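Local coordinates for protein DNMT2 (Spodoptera frugiperda, PDB 4H0N) that probably methylates a cytosine in the anticodon loop of tRNA(Asp), and cytosines in DNA as well, with S-adenosyl-L-methionine as the methyl donor, at residues A[142-147]-A[180-185]; A[148-153]-A[321-326]; A[213-218]-A[272-277]; A[219-224]-A[244-249]. The protein carries 3 engineered substitutions. All blocks are in the same frame, centred on the assembly; numbering follows the deposited sequence.

How the interactions relate
From the N terminus, the chain first builds most of the methyltransferase sheet. Strand 141-148, at one edge of it, opens interaction 1, and the loop that leaves its end opens interaction 2. Interaction 1 closes a short loop by bringing 180-185 back to that strand. Interaction 2 closes much later, when 321-326 of the last helix packs on 148-153, so the two cross along the chain. They also touch: Leu-185 packs on Leu-148 and Val-153. Interactions 3 and 4 lie inside the long loop closed by interaction 2. Interaction 4 (219-224 with 244-249) is nested within interaction 3 (213-218 with 272-277). The Phe-220 ring packs on the backbone of Met-213 where these two meet, away from the sheet.

Interaction 1: residues A[142-147]-A[180-185]; sequences IYQEFL and EIITRL
Backbone hydrogen bonds join the loop 180-185 to strand 141-148. Ile-182 uses both of its peptide groups. Ile-182 N lies 3.2 Å from Glu-145 O in an almost straight bond (176° at the hydrogen). Ile-182 O accepts from Leu-147 N at 2.9 Å. This single bridge pairs Ile-182 with Phe-146.

Side-chain hydrogen bonds centre on Gln-144. Its CG is anti to the backbone N (chi1 -180°), and the chain then bends at chi2. Gln-144 NE2 gives a bond to Glu-145 O at 3.1 Å, on a lone pair in the carbonyl plane. A weak bond runs from Gln-144 NE2 to Glu-180 O at 3.4 Å. OE1 is bonded to Arg-178 N, so both ends of the amide are held and its rotation is fixed. The carboxylate of Glu-145 serves other partners, Arg-129 and Tyr-162.

Side-chain packing lies on both sides of the bridge. Ile-182 points toward the strand. Ile-182 CD1 packs on the amide carbon of Gln-144, CD, at 3.6 Å, crossing that side chain at about a right angle. Ile-182 CB lies 3.6 Å from Phe-146 CD2, the two side chains pointing the same way. Ile-181 sets CG2 against Leu-147 CG at 3.8 Å, and CD1 against Glu-145 CB at 3.8 Å.

The strand is the outermost one of the Rossmann-like methyltransferase sheet, and on its inner side it pairs with strand 161-168. Glu-145 O takes two good donors, Gln-144 NE2 and Ile-182 N. The chemistry implies that main-chain bonds mainly hold the loop to the outer edge, with Ile-181 and Ile-182 packing on strand side chains.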
loop_
_atom_site.group_PDB
_atom_site.type_symbol
_atom_site.label_atom_id
_atom_site.label_comp_id
_atom_site.label_asym_id
_atom_site.label_seq_id
_atom_site.Cartn_x
_atom_site.Cartn_y
_atom_site.Cartn_z
ATOM N N ILE A 142 -2.363 -17.969 16.626
ATOM C CA ILE A 142 -2.140 -18.800 15.449
ATOM C C ILE A 142 -2.167 -17.881 14.237
ATOM O O ILE A 142 -2.786 -16.816 14.278
ATOM C CB ILE A 142 -3.199 -19.881 15.296
ATOM C CG1 ILE A 142 -4.609 -19.293 15.421
ATOM C CG2 ILE A 142 -2.988 -20.966 16.340
ATOM C CD1 ILE A 142 -5.698 -20.331 15.217
ATOM N N TYR A 143 -1.499 -18.270 13.157
ATOM C CA TYR A 143 -1.265 -17.333 12.062
ATOM C C TYR A 143 -1.098 -17.971 10.688
ATOM O O TYR A 143 -0.850 -19.167 10.558
ATOM C CB TYR A 143 -0.014 -16.517 12.369
ATOM C CG TYR A 143 1.229 -17.369 12.476
ATOM C CD1 TYR A 143 2.057 -17.558 11.381
ATOM C CD2 TYR A 143 1.565 -18.001 13.669
ATOM C CE1 TYR A 143 3.191 -18.343 11.470
ATOM C CE2 TYR A 143 2.700 -18.786 13.769
ATOM C CZ TYR A 143 3.508 -18.952 12.666
ATOM O OH TYR A 143 4.635 -19.731 12.748
ATOM N N GLN A 144 -1.229 -17.141 9.665
ATOM C CA GLN A 144 -0.813 -17.500 8.327
ATOM C C GLN A 144 -0.054 -16.331 7.693
ATOM O O GLN A 144 -0.500 -15.182 7.761
ATOM C CB GLN A 144 -2.019 -17.865 7.472
ATOM C CG GLN A 144 -1.652 -18.252 6.059
ATOM C CD GLN A 144 -0.819 -19.516 6.002
ATOM O OE1 GLN A 144 -1.342 -20.624 6.148
ATOM N NE2 GLN A 144 0.483 -19.362 5.784
ATOM N N GLU A 145 1.100 -16.623 7.098
ATOM C CA GLU A 145 1.841 -15.625 6.336
ATOM C C GLU A 145 1.517 -15.720 4.850
ATOM O O GLU A 145 1.353 -16.811 4.310
ATOM C CB GLU A 145 3.343 -15.803 6.536
ATOM C CG GLU A 145 3.805 -15.629 7.962
ATOM C CD GLU A 145 5.313 -15.666 8.087
ATOM O OE1 GLU A 145 5.923 -16.664 7.646
ATOM O OE2 GLU A 145 5.889 -14.691 8.615
ATOM N N PHE A 146 1.431 -14.572 4.187
ATOM C CA PHE A 146 1.169 -14.539 2.753
ATOM C C PHE A 146 2.215 -13.709 2.021
ATOM O O PHE A 146 2.867 -12.849 2.607
ATOM C CB PHE A 146 -0.198 -13.923 2.460
ATOM C CG PHE A 146 -1.357 -14.640 3.096
ATOM C CD1 PHE A 146 -1.754 -14.333 4.386
ATOM C CD2 PHE A 146 -2.083 -15.583 2.386
ATOM C CE1 PHE A 146 -2.833 -14.972 4.961
ATOM C CE2 PHE A 146 -3.161 -16.224 2.956
ATOM C CZ PHE A 146 -3.538 -15.916 4.240
ATOM N N LEU A 147 2.363 -13.980 0.731
ATOM C CA LEU A 147 3.066 -13.088 -0.180
ATOM C C LEU A 147 2.162 -12.879 -1.391
ATOM O O LEU A 147 2.162 -13.674 -2.336
ATOM C CB LEU A 147 4.422 -13.661 -0.596
ATOM C CG LEU A 147 5.605 -13.407 0.343
ATOM C CD1 LEU A 147 6.849 -14.142 -0.137
ATOM C CD2 LEU A 147 5.891 -11.911 0.482
ATOM N N GLU A 180 4.250 -22.945 5.621
ATOM C CA GLU A 180 4.821 -22.409 4.383
ATOM C C GLU A 180 3.986 -21.230 3.886
ATOM O O GLU A 180 2.772 -21.182 4.103
ATOM C CB GLU A 180 4.926 -23.494 3.303
ATOM C CG GLU A 180 5.487 -23.035 1.948
ATOM C CD GLU A 180 4.977 -23.885 0.789
ATOM O OE1 GLU A 180 4.191 -24.825 1.042
ATOM O OE2 GLU A 180 5.354 -23.612 -0.372
ATOM N N ILE A 181 4.652 -20.282 3.229
ATOM C CA ILE A 181 4.033 -19.039 2.777
ATOM C C ILE A 181 3.086 -19.243 1.591
ATOM O O ILE A 181 3.426 -19.912 0.615
ATOM C CB ILE A 181 5.113 -17.992 2.418
ATOM C CG1 ILE A 181 5.932 -17.627 3.663
ATOM C CG2 ILE A 181 4.488 -16.758 1.777
ATOM C CD1 ILE A 181 6.085 -16.131 3.906
ATOM N N ILE A 182 1.900 -18.654 1.691
ATOM C CA ILE A 182 0.878 -18.763 0.659
ATOM C C ILE A 182 1.043 -17.684 -0.407
ATOM O O ILE A 182 1.130 -16.500 -0.093
ATOM C CB ILE A 182 -0.527 -18.649 1.274
ATOM C CG1 ILE A 182 -0.824 -19.862 2.155
ATOM C CG2 ILE A 182 -1.582 -18.524 0.194
ATOM C CD1 ILE A 182 -2.223 -19.868 2.735
ATOM N N THR A 183 1.075 -18.102 -1.669
ATOM C CA THR A 183 1.306 -17.185 -2.783
ATOM C C THR A 183 0.014 -16.675 -3.412
ATOM O O THR A 183 0.025 -15.690 -4.152
ATOM C CB THR A 183 2.182 -17.828 -3.875
ATOM O OG1 THR A 183 1.851 -19.216 -4.002
ATOM C CG2 THR A 183 3.646 -17.702 -3.513
ATOM N N ARG A 184 -1.094 -17.347 -3.128
ATOM C CA ARG A 184 -2.396 -16.871 -3.581
ATOM C C ARG A 184 -3.543 -17.428 -2.746
ATOM O O ARG A 184 -3.508 -18.577 -2.315
ATOM C CB ARG A 184 -2.609 -17.164 -5.067
ATOM C CG ARG A 184 -2.445 -18.610 -5.470
ATOM C CD ARG A 184 -3.061 -18.805 -6.850
ATOM N NE ARG A 184 -3.088 -20.195 -7.301
ATOM C CZ ARG A 184 -3.863 -21.137 -6.768
ATOM N NH1 ARG A 184 -4.658 -20.845 -5.745
ATOM N NH2 ARG A 184 -3.834 -22.374 -7.247
ATOM N N LEU A 185 -4.550 -16.589 -2.515
ATOM C CA LEU A 185 -5.723 -16.954 -1.726
ATOM C C LEU A 185 -6.455 -18.141 -2.352
ATOM O O LEU A 185 -6.340 -18.373 -3.560
ATOM C CB LEU A 185 -6.671 -15.754 -1.617
ATOM C CG LEU A 185 -6.043 -14.383 -1.352
ATOM C CD1 LEU A 185 -6.616 -13.354 -2.313
ATOM C CD2 LEU A 185 -6.249 -13.930 0.085
#

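Interaction 2: residues A[148-153]-A[321-326]; sequences LCPSTV and VKVISE
This is a buried, mainly apolar contact between the loop that leaves edge strand 141-148 and the start of the last helix, 321-332. No hydrogen bond crosses it. Val-323 is central and points at the loop. Val-323 CG1, anti to the backbone N, meets Leu-148 CD1 at 3.9 Å. Val-323 CG2 touches two residues: Val-153 CG2 at 3.9 Å and Pro-150 CA at 3.9 Å.

Val-153 turns its other branch to Lys-322. The two side chains slide past each other in opposite directions. Val-153 CG1 lies 3.6 Å from Lys-322 CG and 3.5 Å from Lys-322 CE, so the bent lysine chain passes alongside this methyl. An alanine in place of Lys-322 would remove the chain beyond CB and would probably leave Val-153 CG1 less well covered.

The helix follows the Gly-Asn-Ser-Val sequence of motif X of the C5-methyltransferases. Asn-317 and Ser-318 in it are likely to contact S-adenosyl-L-homocysteine, while the side chain of Val-323 is about 12 Å from the bound ligand. At the helix start, Asn-320 OD1 is bonded to Val-323 N. Behind the contact, Ile-324 packs on Leu-116 of strand 114-119 and on helix 15-23.

Within the loop, Cys-149 O is gripped twice by Thr-152. The hydroxyl OG1 of Thr-152 gives Cys-149 O one bond at 3.2 Å, nearly along the C=O axis, and Thr-152 N gives the other.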
loop_
_atom_site.group_PDB
_atom_site.type_symbol
_atom_site.label_atom_id
_atom_site.label_comp_id
_atom_site.label_asym_id
_atom_site.label_seq_id
_atom_site.Cartn_x
_atom_site.Cartn_y
_atom_site.Cartn_z
ATOM N N LEU A 148 1.382 -11.805 -1.345
ATOM C CA LEU A 148 0.348 -11.567 -2.333
ATOM C C LEU A 148 0.613 -10.363 -3.207
ATOM O O LEU A 148 1.167 -9.348 -2.773
ATOM C CB LEU A 148 -0.997 -11.380 -1.654
ATOM C CG LEU A 148 -1.482 -12.593 -0.877
ATOM C CD1 LEU A 148 -2.829 -12.291 -0.261
ATOM C CD2 LEU A 148 -1.565 -13.801 -1.792
ATOM N N CYS A 149 0.191 -10.502 -4.455
ATOM C CA CYS A 149 0.189 -9.431 -5.421
ATOM C C CYS A 149 -1.272 -9.242 -5.801
ATOM O O CYS A 149 -2.026 -10.214 -5.848
ATOM C CB CYS A 149 1.002 -9.857 -6.636
ATOM S SG CYS A 149 1.351 -8.541 -7.774
ATOM N N PRO A 150 -1.691 -7.991 -6.043
ATOM C CA PRO A 150 -3.068 -7.716 -6.465
ATOM C C PRO A 150 -3.405 -8.344 -7.820
ATOM O O PRO A 150 -4.577 -8.479 -8.154
ATOM C CB PRO A 150 -3.096 -6.189 -6.585
ATOM C CG PRO A 150 -2.022 -5.715 -5.712
ATOM C CD PRO A 150 -0.942 -6.752 -5.780
ATOM N N SER A 151 -2.388 -8.710 -8.594
ATOM C CA SER A 151 -2.613 -9.297 -9.910
ATOM C C SER A 151 -3.228 -10.686 -9.822
ATOM O O SER A 151 -3.754 -11.195 -10.810
ATOM C CB SER A 151 -1.317 -9.335 -10.721
ATOM O OG SER A 151 -0.258 -9.909 -9.975
ATOM N N THR A 152 -3.165 -11.304 -8.648
ATOM C CA THR A 152 -3.800 -12.602 -8.465
ATOM C C THR A 152 -5.215 -12.417 -7.934
ATOM O O THR A 152 -6.059 -13.301 -8.063
ATOM C CB THR A 152 -2.990 -13.537 -7.539
ATOM O OG1 THR A 152 -3.197 -13.173 -6.168
ATOM C CG2 THR A 152 -1.503 -13.476 -7.884
ATOM N N VAL A 153 -5.471 -11.249 -7.357
ATOM C CA VAL A 153 -6.808 -10.895 -6.880
ATOM C C VAL A 153 -7.606 -10.169 -7.988
ATOM O O VAL A 153 -8.532 -9.402 -7.722
ATOM C CB VAL A 153 -6.721 -10.058 -5.567
ATOM C CG1 VAL A 153 -8.055 -9.994 -4.847
ATOM C CG2 VAL A 153 -5.694 -10.671 -4.635
ATOM N N VAL A 321 -6.669 -1.822 -1.220
ATOM C CA VAL A 321 -7.855 -2.032 -0.404
ATOM C C VAL A 321 -8.496 -3.411 -0.621
ATOM O O VAL A 321 -9.030 -4.006 0.312
ATOM C CB VAL A 321 -8.877 -0.879 -0.618
ATOM C CG1 VAL A 321 -10.230 -1.207 -0.022
ATOM C CG2 VAL A 321 -8.334 0.410 -0.029
ATOM N N LYS A 322 -8.409 -3.930 -1.840
ATOM C CA LYS A 322 -9.054 -5.201 -2.167
ATOM C C LYS A 322 -8.389 -6.408 -1.515
ATOM O O LYS A 322 -9.061 -7.259 -0.937
ATOM C CB LYS A 322 -9.121 -5.393 -3.680
ATOM C CG LYS A 322 -9.529 -6.782 -4.114
ATOM C CD LYS A 322 -10.669 -6.715 -5.103
ATOM C CE LYS A 322 -10.688 -7.948 -5.989
ATOM N NZ LYS A 322 -11.986 -8.142 -6.691
ATOM N N VAL A 323 -7.069 -6.481 -1.614
ATOM C CA VAL A 323 -6.329 -7.596 -1.039
ATOM C C VAL A 323 -6.566 -7.713 0.468
ATOM O O VAL A 323 -6.768 -8.812 0.988
ATOM C CB VAL A 323 -4.821 -7.474 -1.325
ATOM C CG1 VAL A 323 -4.057 -8.613 -0.671
ATOM C CG2 VAL A 323 -4.572 -7.459 -2.824
ATOM N N ILE A 324 -6.563 -6.580 1.163
ATOM C CA ILE A 324 -6.735 -6.590 2.615
ATOM C C ILE A 324 -8.150 -7.002 3.006
ATOM O O ILE A 324 -8.354 -7.735 3.978
ATOM C CB ILE A 324 -6.384 -5.226 3.232
ATOM C CG1 ILE A 324 -4.899 -4.946 3.040
ATOM C CG2 ILE A 324 -6.729 -5.186 4.714
ATOM C CD1 ILE A 324 -4.479 -3.674 3.647
ATOM N N SER A 325 -9.121 -6.534 2.231
ATOM C CA SER A 325 -10.505 -6.915 2.431
ATOM C C SER A 325 -10.641 -8.435 2.328
ATOM O O SER A 325 -11.335 -9.069 3.131
ATOM C CB SER A 325 -11.389 -6.219 1.402
ATOM O OG SER A 325 -12.761 -6.411 1.695
ATOM N N GLU A 326 -9.954 -9.023 1.354
ATOM C CA GLU A 326 -9.976 -10.475 1.194
ATOM C C GLU A 326 -9.298 -11.229 2.337
ATOM O O GLU A 326 -9.734 -12.317 2.703
ATOM C CB GLU A 326 -9.385 -10.886 -0.156
ATOM C CG GLU A 326 -10.248 -10.477 -1.339
ATOM C CD GLU A 326 -11.661 -11.031 -1.251
ATOM O OE1 GLU A 326 -11.821 -12.252 -1.026
ATOM O OE2 GLU A 326 -12.618 -10.241 -1.399
#

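Interaction 3: residues A[213-218]-A[272-277]; sequences MLRCAK and KFVELF
Met-213 O is the best-held polar atom here; one bond grips it, from Cys-216 N at 2.8 Å. Leu-214 O has one weak hydrogen bond, from Ala-217 N at 3.4 Å, within the type I turn from Leu-214 to Ala-217. Across the contact, the edge of the Phe-273 ring presents CE2 at 3.3 Å from Leu-214 O, with the oxygen in the ring plane. The ring hydrogen on CE2 is slightly positive and would probably suit the carbonyl oxygen.

Phe-273 has CG anti to the backbone N (chi1 175°), which sends its ring out to the turn. Phe-277 sits one helical turn on, with CG anti to the carbonyl carbon. Its CE2 lies over one face of the Phe-273 ring, toward the rim. The methyl of Ala-217 sits over the centre of one face of Phe-277, a CH-pi contact. Ala-217 CB is 3.6 Å from the Phe-277 ring centroid and 9° off the normal. The same Ala-217 CB lies 4.1 Å from Phe-273 CZ.

The contact joins the end of helix 211-214 to helix 271-278. Both belong to the smaller lobe, away from the cofactor sheet. This lobe probably corresponds to the target recognition domain of C5-methyltransferases. Tyr-260 of helix 253-262 makes an edge-to-face pair with Phe-277 and bonds to Ala-217 O.

Leu-214 points at the helix, and its CD1 lies 4.0 Å from Phe-277 O. Arg-215 crosses Val-274 obliquely, CG to CG2 at 4.1 Å.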
loop_
_atom_site.group_PDB
_atom_site.type_symbol
_atom_site.label_atom_id
_atom_site.label_comp_id
_atom_site.label_asym_id
_atom_site.label_seq_id
_atom_site.Cartn_x
_atom_site.Cartn_y
_atom_site.Cartn_z
ATOM N N MET A 213 12.146 14.217 -18.146
ATOM C CA MET A 213 11.774 12.824 -17.920
ATOM C C MET A 213 11.828 11.989 -19.191
ATOM O O MET A 213 12.261 10.838 -19.168
ATOM C CB MET A 213 10.359 12.754 -17.367
ATOM C CG MET A 213 10.266 13.057 -15.900
ATOM S SD MET A 213 11.343 11.946 -14.985
ATOM C CE MET A 213 11.326 12.741 -13.397
ATOM N N LEU A 214 11.373 12.578 -20.296
ATOM C CA LEU A 214 11.332 11.893 -21.579
ATOM C C LEU A 214 12.727 11.519 -22.064
ATOM O O LEU A 214 12.870 10.718 -22.987
ATOM C CB LEU A 214 10.610 12.743 -22.624
ATOM C CG LEU A 214 9.108 12.946 -22.427
ATOM C CD1 LEU A 214 8.528 13.760 -23.561
ATOM C CD2 LEU A 214 8.402 11.614 -22.329
ATOM N N ARG A 215 13.755 12.098 -21.448
ATOM C CA ARG A 215 15.128 11.691 -21.733
ATOM C C ARG A 215 15.372 10.260 -21.253
ATOM O O ARG A 215 16.185 9.537 -21.827
ATOM C CB ARG A 215 16.145 12.644 -21.092
ATOM C CG ARG A 215 16.190 14.041 -21.696
ATOM C CD ARG A 215 17.456 14.799 -21.286
ATOM N NE ARG A 215 18.523 14.678 -22.280
ATOM C CZ ARG A 215 19.725 14.160 -22.043
ATOM N NH1 ARG A 215 20.034 13.711 -20.835
ATOM N NH2 ARG A 215 20.624 14.094 -23.015
ATOM N N CYS A 216 14.661 9.854 -20.203
ATOM C CA CYS A 216 14.817 8.516 -19.640
ATOM C C CYS A 216 13.805 7.523 -20.209
ATOM O O CYS A 216 13.472 6.528 -19.563
ATOM C CB CYS A 216 14.658 8.555 -18.120
ATOM S SG CYS A 216 15.651 9.775 -17.269
ATOM N N ALA A 217 13.324 7.794 -21.416
ATOM C CA ALA A 217 12.257 6.997 -22.019
ATOM C C ALA A 217 12.572 5.505 -22.134
ATOM O O ALA A 217 11.660 4.681 -22.179
ATOM C CB ALA A 217 11.878 7.565 -23.381
ATOM N N LYS A 218 13.853 5.156 -22.163
ATOM C CA LYS A 218 14.249 3.774 -22.412
ATOM C C LYS A 218 13.835 2.796 -21.314
ATOM O O LYS A 218 13.750 1.592 -21.555
ATOM C CB LYS A 218 15.754 3.674 -22.670
ATOM C CG LYS A 218 16.133 3.595 -24.146
ATOM C CD LYS A 218 15.223 2.623 -24.897
ATOM C CE LYS A 218 15.957 1.927 -26.041
ATOM N NZ LYS A 218 15.045 1.575 -27.178
ATOM N N LYS A 272 16.368 15.512 -30.824
ATOM C CA LYS A 272 15.565 14.794 -31.808
ATOM C C LYS A 272 14.928 13.552 -31.183
ATOM O O LYS A 272 13.844 13.121 -31.580
ATOM C CB LYS A 272 16.439 14.398 -32.999
ATOM C CG LYS A 272 15.682 13.746 -34.138
ATOM C CD LYS A 272 15.789 14.564 -35.413
ATOM C CE LYS A 272 14.849 14.032 -36.479
ATOM N NZ LYS A 272 15.169 14.570 -37.829
ATOM N N PHE A 273 15.624 12.979 -30.209
ATOM C CA PHE A 273 15.121 11.846 -29.439
ATOM C C PHE A 273 13.843 12.238 -28.692
ATOM O O PHE A 273 12.870 11.490 -28.695
ATOM C CB PHE A 273 16.215 11.383 -28.471
ATOM C CG PHE A 273 15.803 10.285 -27.530
ATOM C CD1 PHE A 273 16.059 8.957 -27.837
ATOM C CD2 PHE A 273 15.209 10.582 -26.309
ATOM C CE1 PHE A 273 15.701 7.945 -26.957
ATOM C CE2 PHE A 273 14.846 9.576 -25.428
ATOM C CZ PHE A 273 15.097 8.257 -25.752
ATOM N N VAL A 274 13.848 13.420 -28.074
ATOM C CA VAL A 274 12.720 13.892 -27.258
ATOM C C VAL A 274 11.488 14.307 -28.074
ATOM O O VAL A 274 10.356 14.038 -27.662
ATOM C CB VAL A 274 13.148 15.046 -26.294
ATOM C CG1 VAL A 274 11.944 15.791 -25.732
ATOM C CG2 VAL A 274 14.022 14.512 -25.164
ATOM N N GLU A 275 11.701 14.949 -29.223
ATOM C CA GLU A 275 10.584 15.377 -30.068
ATOM C C GLU A 275 9.707 14.196 -30.486
ATOM O O GLU A 275 8.485 14.326 -30.586
ATOM C CB GLU A 275 11.065 16.148 -31.305
ATOM C CG GLU A 275 11.770 15.298 -32.360
ATOM C CD GLU A 275 11.452 15.741 -33.779
ATOM O OE1 GLU A 275 10.354 16.293 -33.996
ATOM O OE2 GLU A 275 12.295 15.532 -34.678
ATOM N N LEU A 276 10.331 13.044 -30.712
ATOM C CA LEU A 276 9.588 11.849 -31.084
ATOM C C LEU A 276 8.741 11.341 -29.917
ATOM O O LEU A 276 7.609 10.900 -30.106
ATOM C CB LEU A 276 10.538 10.758 -31.575
ATOM C CG LEU A 276 11.386 11.127 -32.792
ATOM C CD1 LEU A 276 12.176 9.926 -33.287
ATOM C CD2 LEU A 276 10.509 11.695 -33.896
ATOM N N PHE A 277 9.290 11.411 -28.710
ATOM C CA PHE A 277 8.569 10.977 -27.520
ATOM C C PHE A 277 7.564 12.011 -27.035
ATOM O O PHE A 277 6.605 11.669 -26.347
ATOM C CB PHE A 277 9.543 10.621 -26.399
ATOM C CG PHE A 277 10.234 9.314 -26.607
ATOM C CD1 PHE A 277 9.569 8.124 -26.374
ATOM C CD2 PHE A 277 11.542 9.270 -27.051
ATOM C CE1 PHE A 277 10.195 6.912 -26.575
ATOM C CE2 PHE A 277 12.173 8.064 -27.254
ATOM C CZ PHE A 277 11.499 6.881 -27.015
#

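Interaction 4: residues A[219-224]-A[244-249]; sequences VFDICY and TGSIFT
Three rings flank this contact. Over one face of Phe-220 lies Ile-247 CG1, a CH-pi contact with CG1 4.2 Å from the ring centroid and 27° off the normal. The Phe-248 ring turns its edge to the backbone of Tyr-224: Tyr-224 C lies near the ring plane, 3.7 Å from Phe-248 CE1. The Tyr-224 ring runs beside Thr-249, pointing the same way, and Thr-249 CG2 approaches Tyr-224 CD1 at 3.5 Å.

Between the rings the two segments form a short parallel beta pairing. Ile-222 is bridged with Ile-247, and Cys-223 with Phe-248. Ile-247 N donates to Asp-221 O at 2.8 Å. Ile-247 O accepts from Cys-223 N, and Thr-249 N donates to Cys-223 O at 3.2 Å. All three donors lie nearly along the C=O axes. Ile-222 and Ile-247 face one side of this small sheet, Cys-223 and Phe-248 the other.

A side-chain bond extends the pairing. Asp-221 has CG anti to the backbone N (chi1 177°). Ser-246 OG donates to Asp-221 OD1 at 2.6 Å, on the lone pair away from the other oxygen. OD1 also makes a salt bridge to Arg-229, and Ser-246 OG is bonded to Cys-231 N. An alanine in place of Asp-221 would remove the carboxylate, and would probably cost Ser-246 OG its acceptor and Arg-229 its salt-bridge partner.

Helix 253-262 packs against the pair: Val-256 touches Tyr-224 and Thr-249, and Tyr-260 touches Phe-220. Beyond helix 271-278, Leu-280 O is bonded to Thr-249 OG1, and the backbone of Phe-248 is hydrogen-bonded to that of Arg-283.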
loop_
_atom_site.group_PDB
_atom_site.type_symbol
_atom_site.label_atom_id
_atom_site.label_comp_id
_atom_site.label_asym_id
_atom_site.label_seq_id
_atom_site.Cartn_x
_atom_site.Cartn_y
_atom_site.Cartn_z
ATOM N N VAL A 219 13.568 3.306 -20.117
ATOM C CA VAL A 219 13.259 2.434 -18.986
ATOM C C VAL A 219 11.845 2.629 -18.456
ATOM O O VAL A 219 11.521 2.194 -17.352
ATOM C CB VAL A 219 14.247 2.644 -17.835
ATOM C CG1 VAL A 219 15.627 2.136 -18.219
ATOM C CG2 VAL A 219 14.292 4.117 -17.443
ATOM N N PHE A 220 11.012 3.295 -19.243
ATOM C CA PHE A 220 9.609 3.457 -18.906
ATOM C C PHE A 220 8.885 2.150 -19.148
ATOM O O PHE A 220 9.204 1.427 -20.088
ATOM C CB PHE A 220 8.978 4.540 -19.779
ATOM C CG PHE A 220 9.200 5.934 -19.276
ATOM C CD1 PHE A 220 9.230 6.200 -17.918
ATOM C CD2 PHE A 220 9.367 6.985 -20.162
ATOM C CE1 PHE A 220 9.428 7.490 -17.453
ATOM C CE2 PHE A 220 9.571 8.277 -19.704
ATOM C CZ PHE A 220 9.604 8.529 -18.347
ATOM N N ASP A 221 7.919 1.839 -18.289
ATOM C CA ASP A 221 6.951 0.795 -18.596
ATOM C C ASP A 221 5.651 1.458 -19.004
ATOM O O ASP A 221 5.044 2.180 -18.216
ATOM C CB ASP A 221 6.685 -0.121 -17.405
ATOM C CG ASP A 221 5.610 -1.155 -17.709
ATOM O OD1 ASP A 221 4.643 -1.269 -16.926
ATOM O OD2 ASP A 221 5.725 -1.848 -18.744
ATOM N N ILE A 222 5.221 1.213 -20.233
ATOM C CA ILE A 222 4.039 1.879 -20.746
ATOM C C ILE A 222 2.789 1.019 -20.624
ATOM O O ILE A 222 2.834 -0.196 -20.818
ATOM C CB ILE A 222 4.227 2.297 -22.213
ATOM C CG1 ILE A 222 5.668 2.758 -22.449
ATOM C CG2 ILE A 222 3.208 3.370 -22.594
ATOM C CD1 ILE A 222 5.805 4.198 -22.863
ATOM N N CYS A 223 1.675 1.664 -20.295
ATOM C CA CYS A 223 0.377 1.005 -20.286
ATOM C C CYS A 223 -0.609 1.634 -21.262
ATOM O O CYS A 223 -0.508 2.816 -21.598
ATOM C CB CYS A 223 -0.213 1.006 -18.882
ATOM S SG CYS A 223 0.660 -0.092 -17.779
ATOM N N TYR A 224 -1.561 0.824 -21.706
ATOM C CA TYR A 224 -2.612 1.271 -22.606
ATOM C C TYR A 224 -3.944 0.827 -22.013
ATOM O O TYR A 224 -3.968 0.128 -21.000
ATOM C CB TYR A 224 -2.392 0.686 -24.000
ATOM C CG TYR A 224 -0.933 0.668 -24.393
ATOM C CD1 TYR A 224 -0.368 1.717 -25.107
ATOM C CD2 TYR A 224 -0.113 -0.391 -24.023
ATOM C CE1 TYR A 224 0.969 1.706 -25.449
ATOM C CE2 TYR A 224 1.223 -0.408 -24.355
ATOM C CZ TYR A 224 1.758 0.639 -25.068
ATOM O OH TYR A 224 3.092 0.601 -25.392
ATOM N N THR A 244 9.358 3.465 -10.470
ATOM C CA THR A 244 8.417 4.190 -9.627
ATOM C C THR A 244 6.955 3.917 -9.975
ATOM O O THR A 244 6.062 4.159 -9.162
ATOM C CB THR A 244 8.652 5.688 -9.745
ATOM O OG1 THR A 244 8.339 6.102 -11.078
ATOM C CG2 THR A 244 10.109 6.021 -9.434
ATOM N N GLY A 245 6.713 3.425 -11.183
ATOM C CA GLY A 245 5.361 3.136 -11.614
ATOM C C GLY A 245 5.237 3.164 -13.122
ATOM O O GLY A 245 6.170 3.561 -13.819
ATOM N N SER A 246 4.082 2.744 -13.626
ATOM C CA SER A 246 3.851 2.714 -15.063
ATOM C C SER A 246 3.468 4.071 -15.637
ATOM O O SER A 246 3.001 4.966 -14.928
ATOM C CB SER A 246 2.778 1.685 -15.421
ATOM O OG SER A 246 3.298 0.369 -15.384
ATOM N N ILE A 247 3.673 4.195 -16.942
ATOM C CA ILE A 247 3.305 5.379 -17.707
ATOM C C ILE A 247 2.169 4.998 -18.660
ATOM O O ILE A 247 2.104 3.858 -19.124
ATOM C CB ILE A 247 4.534 5.914 -18.474
ATOM C CG1 ILE A 247 5.516 6.535 -17.485
ATOM C CG2 ILE A 247 4.146 6.943 -19.506
ATOM C CD1 ILE A 247 4.870 7.525 -16.555
ATOM N N PHE A 248 1.262 5.932 -18.927
ATOM C CA PHE A 248 0.107 5.645 -19.769
ATOM C C PHE A 248 0.064 6.502 -21.030
ATOM O O PHE A 248 0.509 7.651 -21.029
ATOM C CB PHE A 248 -1.185 5.841 -18.973
ATOM C CG PHE A 248 -2.423 5.733 -19.808
ATOM C CD1 PHE A 248 -2.924 4.493 -20.158
ATOM C CD2 PHE A 248 -3.078 6.869 -20.256
ATOM C CE1 PHE A 248 -4.058 4.383 -20.941
ATOM C CE2 PHE A 248 -4.213 6.768 -21.032
ATOM C CZ PHE A 248 -4.706 5.523 -21.375
ATOM N N THR A 249 -0.488 5.932 -22.098
ATOM C CA THR A 249 -0.786 6.676 -23.316
ATOM C C THR A 249 -2.088 6.173 -23.922
ATOM O O THR A 249 -2.521 5.058 -23.638
ATOM C CB THR A 249 0.329 6.548 -24.363
ATOM O OG1 THR A 249 0.103 7.501 -25.405
ATOM C CG2 THR A 249 0.350 5.161 -24.963
#